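Local coordinates for conserved hypothetical protein TM1158 (Thermotoga maritima, PDB 1O1Y) that probably acts as a glutamine amidotransferase of class 1, releasing ammonia from glutamine for transfer to an acceptor, at residues Glu121-Tyr126 with Lys201-Lys206. Residues are numbered along the deposited sequence; the frame is centred on the assembly and turned at random.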
ATOM      1  N   GLU A 121      -8.981   0.301 -15.668  1.00 12.17           N
ATOM      2  CA  GLU A 121      -8.224   0.863 -14.564  1.00 13.27           C
ATOM      3  C   GLU A 121      -9.180   1.448 -13.518  1.00 13.74           C
ATOM      4  O   GLU A 121     -10.292   1.871 -13.837  1.00 13.45           O
ATOM      5  CB  GLU A 121      -7.313   1.981 -15.030  1.00 14.25           C
ATOM      6  CG  GLU A 121      -6.163   1.571 -15.921  1.00 21.26           C
ATOM      7  CD  GLU A 121      -5.257   2.751 -16.230  1.00 33.90           C
ATOM      8  OE1 GLU A 121      -4.066   2.766 -15.846  1.00 45.70           O
ATOM      9  OE2 GLU A 121      -5.767   3.695 -16.815  1.00 27.95           O
ATOM     10  N   GLU A 122      -8.732   1.459 -12.280  1.00 12.79           N
ATOM     11  CA  GLU A 122      -9.401   2.169 -11.210  1.00 12.97           C
ATOM     12  C   GLU A 122      -8.546   3.371 -10.847  1.00 11.28           C
ATOM     13  O   GLU A 122      -7.456   3.222 -10.289  1.00 12.33           O
ATOM     14  CB  GLU A 122      -9.593   1.242 -10.014  1.00 12.30           C
ATOM     15  CG  GLU A 122     -10.654   0.153 -10.210  1.00 13.59           C
ATOM     16  CD  GLU A 122     -10.911  -0.657  -8.940  1.00 19.95           C
ATOM     17  OE1 GLU A 122      -9.945  -1.112  -8.269  1.00 17.51           O
ATOM     18  OE2 GLU A 122     -12.094  -0.886  -8.594  1.00 16.78           O
ATOM     19  N   ILE A 123      -9.010   4.564 -11.220  1.00 12.22           N
ATOM     20  CA  ILE A 123      -8.324   5.782 -10.869  1.00 11.34           C
ATOM     21  C   ILE A 123      -9.390   6.697 -10.283  1.00 11.96           C
ATOM     22  O   ILE A 123     -10.280   7.169 -10.987  1.00 11.34           O
ATOM     23  CB  ILE A 123      -7.653   6.452 -12.045  1.00 11.37           C
ATOM     24  CG1 ILE A 123      -6.629   5.513 -12.684  1.00 13.57           C
ATOM     25  CG2 ILE A 123      -7.009   7.774 -11.565  1.00 16.00           C
ATOM     26  CD1 ILE A 123      -5.995   6.060 -13.954  1.00 18.36           C
ATOM     27  N   GLY A 124      -9.330   6.882  -8.976  1.00 10.31           N
ATOM     28  CA  GLY A 124     -10.364   7.644  -8.295  1.00 12.18           C
ATOM     29  C   GLY A 124     -10.915   6.963  -7.079  1.00 11.20           C
ATOM     30  O   GLY A 124     -10.282   6.092  -6.522  1.00 10.92           O
ATOM     31  N   TRP A 125     -12.145   7.335  -6.703  1.00 10.76           N
ATOM     32  CA  TRP A 125     -12.712   6.855  -5.444  1.00 10.85           C
ATOM     33  C   TRP A 125     -13.726   5.744  -5.722  1.00  9.86           C
ATOM     34  O   TRP A 125     -14.618   5.915  -6.561  1.00 10.65           O
ATOM     35  CB  TRP A 125     -13.357   8.056  -4.720  1.00 11.26           C
ATOM     36  CG  TRP A 125     -12.325   8.978  -4.161  1.00  9.14           C
ATOM     37  CD1 TRP A 125     -11.840  10.116  -4.731  1.00 11.20           C
ATOM     38  CD2 TRP A 125     -11.641   8.834  -2.911  1.00  8.25           C
ATOM     39  NE1 TRP A 125     -10.892  10.686  -3.901  1.00  8.69           N
ATOM     40  CE2 TRP A 125     -10.759   9.923  -2.783  1.00  8.71           C
ATOM     41  CE3 TRP A 125     -11.705   7.918  -1.877  1.00  8.98           C
ATOM     42  CZ2 TRP A 125      -9.949  10.099  -1.678  1.00  8.82           C
ATOM     43  CZ3 TRP A 125     -10.914   8.086  -0.784  1.00  9.60           C
ATOM     44  CH2 TRP A 125     -10.040   9.191  -0.685  1.00 10.11           C
ATOM     45  N   TYR A 126     -13.540   4.592  -5.082  1.00  8.97           N
ATOM     46  CA  TYR A 126     -14.328   3.399  -5.355  1.00 10.50           C
ATOM     47  C   TYR A 126     -14.627   2.716  -4.048  1.00 10.03           C
ATOM     48  O   TYR A 126     -13.881   2.819  -3.104  1.00 11.19           O
ATOM     49  CB  TYR A 126     -13.554   2.392  -6.251  1.00 11.57           C
ATOM     50  CG  TYR A 126     -13.204   2.865  -7.661  1.00 10.89           C
ATOM     51  CD1 TYR A 126     -12.178   3.753  -7.891  1.00 14.05           C
ATOM     52  CD2 TYR A 126     -13.881   2.386  -8.773  1.00 15.83           C
ATOM     53  CE1 TYR A 126     -11.879   4.181  -9.130  1.00 13.86           C
ATOM     54  CE2 TYR A 126     -13.553   2.804 -10.057  1.00 16.97           C
ATOM     55  CZ  TYR A 126     -12.533   3.700 -10.230  1.00 16.89           C
ATOM     56  OH  TYR A 126     -12.192   4.145 -11.509  1.00 16.34           O
ATOM     57  N   LYS A 201      -1.071  15.697 -13.247  1.00  9.16           N
ATOM     58  CA  LYS A 201      -1.994  16.612 -13.864  1.00 11.48           C
ATOM     59  C   LYS A 201      -2.243  16.256 -15.331  1.00 13.42           C
ATOM     60  O   LYS A 201      -3.378  16.296 -15.767  1.00 12.80           O
ATOM     61  CB  LYS A 201      -1.393  18.015 -13.765  1.00 10.65           C
ATOM     62  CG  LYS A 201      -2.061  19.091 -14.545  1.00 17.07           C
ATOM     63  CD  LYS A 201      -1.646  20.488 -14.034  1.00 29.40           C
ATOM     64  CE  LYS A 201      -2.639  21.570 -14.497  1.00 38.81           C
ATOM     65  NZ  LYS A 201      -2.278  22.961 -14.035  1.00 43.25           N
ATOM     66  N   ASP A 202      -1.197  15.919 -16.101  1.00 13.29           N
ATOM     67  CA  ASP A 202      -1.408  15.628 -17.535  1.00 14.08           C
ATOM     68  C   ASP A 202      -2.065  14.272 -17.769  1.00 11.79           C
ATOM     69  O   ASP A 202      -2.865  14.119 -18.668  1.00 10.03           O
ATOM     70  CB  ASP A 202      -0.099  15.719 -18.312  1.00 15.11           C
ATOM     71  CG  ASP A 202       0.461  17.098 -18.312  1.00 20.97           C
ATOM     72  OD1 ASP A 202      -0.315  18.070 -18.121  1.00 37.12           O
ATOM     73  OD2 ASP A 202       1.675  17.318 -18.522  1.00 42.34           O
ATOM     74  N   GLU A 203      -1.734  13.288 -16.962  1.00 11.91           N
ATOM     75  CA  GLU A 203      -2.390  11.990 -17.031  1.00 11.98           C
ATOM     76  C   GLU A 203      -3.867  12.108 -16.697  1.00 13.79           C
ATOM     77  O   GLU A 203      -4.714  11.507 -17.368  1.00 13.36           O
ATOM     78  CB  GLU A 203      -1.745  10.976 -16.078  1.00 12.87           C
ATOM     79  CG  GLU A 203      -2.524   9.651 -15.972  1.00 17.68           C
ATOM     80  CD  GLU A 203      -1.935   8.624 -15.000  1.00 30.16           C
ATOM     81  OE1 GLU A 203      -2.512   7.510 -14.880  1.00 27.25           O
ATOM     82  OE2 GLU A 203      -0.922   8.944 -14.324  1.00 26.61           O
ATOM     83  N   LEU A 204      -4.172  12.864 -15.635  1.00 11.28           N
ATOM     84  CA  LEU A 204      -5.551  13.135 -15.303  1.00 11.73           C
ATOM     85  C   LEU A 204      -6.269  13.869 -16.441  1.00 10.27           C
ATOM     86  O   LEU A 204      -7.382  13.497 -16.770  1.00 12.10           O
ATOM     87  CB  LEU A 204      -5.664  13.913 -13.980  1.00  9.24           C
ATOM     88  CG  LEU A 204      -5.264  13.088 -12.763  1.00 11.77           C
ATOM     89  CD1 LEU A 204      -5.205  13.970 -11.540  1.00 11.03           C
ATOM     90  CD2 LEU A 204      -6.223  11.962 -12.514  1.00 10.29           C
ATOM     91  N   GLU A 205      -5.625  14.860 -17.064  1.00  9.90           N
ATOM     92  CA  GLU A 205      -6.227  15.574 -18.196  1.00 10.58           C
ATOM     93  C   GLU A 205      -6.474  14.612 -19.359  1.00 11.74           C
ATOM     94  O   GLU A 205      -7.548  14.639 -19.959  1.00 11.06           O
ATOM     95  CB  GLU A 205      -5.382  16.767 -18.718  1.00 11.13           C
ATOM     96  CG  GLU A 205      -5.310  17.960 -17.799  1.00 15.14           C
ATOM     97  CD  GLU A 205      -4.409  19.081 -18.336  1.00 15.02           C
ATOM     98  OE1 GLU A 205      -3.782  18.915 -19.401  1.00 27.53           O
ATOM     99  OE2 GLU A 205      -4.337  20.149 -17.674  1.00 24.23           O
ATOM    100  N   LYS A 206      -5.481  13.785 -19.682  1.00 11.77           N
ATOM    101  CA  LYS A 206      -5.561  12.837 -20.810  1.00 13.84           C
ATOM    102  C   LYS A 206      -6.781  11.920 -20.627  1.00 12.83           C
ATOM    103  O   LYS A 206      -7.558  11.717 -21.572  1.00 14.36           O
ATOM    104  CB  LYS A 206      -4.314  11.944 -20.901  1.00 13.97           C
ATOM    105  CG  LYS A 206      -4.306  10.982 -22.095  1.00 18.84           C
ATOM    106  CD  LYS A 206      -2.880  10.442 -22.362  1.00 29.26           C
ATOM    107  CE  LYS A 206      -2.865   9.180 -23.248  1.00 29.60           C
ATOM    108  NZ  LYS A 206      -2.680   9.535 -24.669  1.00 28.81           N
TER
HETATM  109  O   HOH W   1      -2.051   5.039 -14.666  1.00 49.34           O
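Ile123 puts its two branches against the helix 201-206 at separate points. CD1 lies 3.9 Å from Glu203 OE1, the two side chains passing at a slant, while CG2 meets Leu204 CD2 at 4.4 Å, a loose apolar touch. This division follows from the isoleucine's first torsion (chi1 -59°), which sets CG1 beside the backbone N and CG2 anti to it. Glu203 spans the gap because its chain is extended throughout, with CG anti to the backbone N (chi1 172°), carrying the carboxylate well beyond the helix surface.

A water lies 2.5 Å from Glu203 OE1, a very short distance, and 3.3 Å from Glu121 OE1; it may bridge the two, though it has more acceptors near it than protons to give. The two carboxylate oxygens themselves stand 5.1 Å apart, and their like charges are probably offset by Lys207, which forms salt bridges with both residues. Trp149 NE1 also bonds Glu203 OE1, so the lysine and the indole both hold this oxygen and probably limit the rotation of the carboxylate.

The backbone N of Ile123 donates to Tyr126 OH (3.2 Å, 139° at the hydrogen), a bent bond that ties the two sides of the corner at Gly124 together. The Tyr126 ring carries Glu122 CB over one face, near its rim. Trp149 of strand 143-150 touches both Ile123 and Leu204, bridging the sparse apolar contact. The arrangement is peripheral packing in a flavodoxin-like glutamine amidotransferase domain: the short helix 201-206, which follows helix 190-199 in the chain, touches the outermost strand 122-123 of the mixed sheet, just before the corner into strand 125-130.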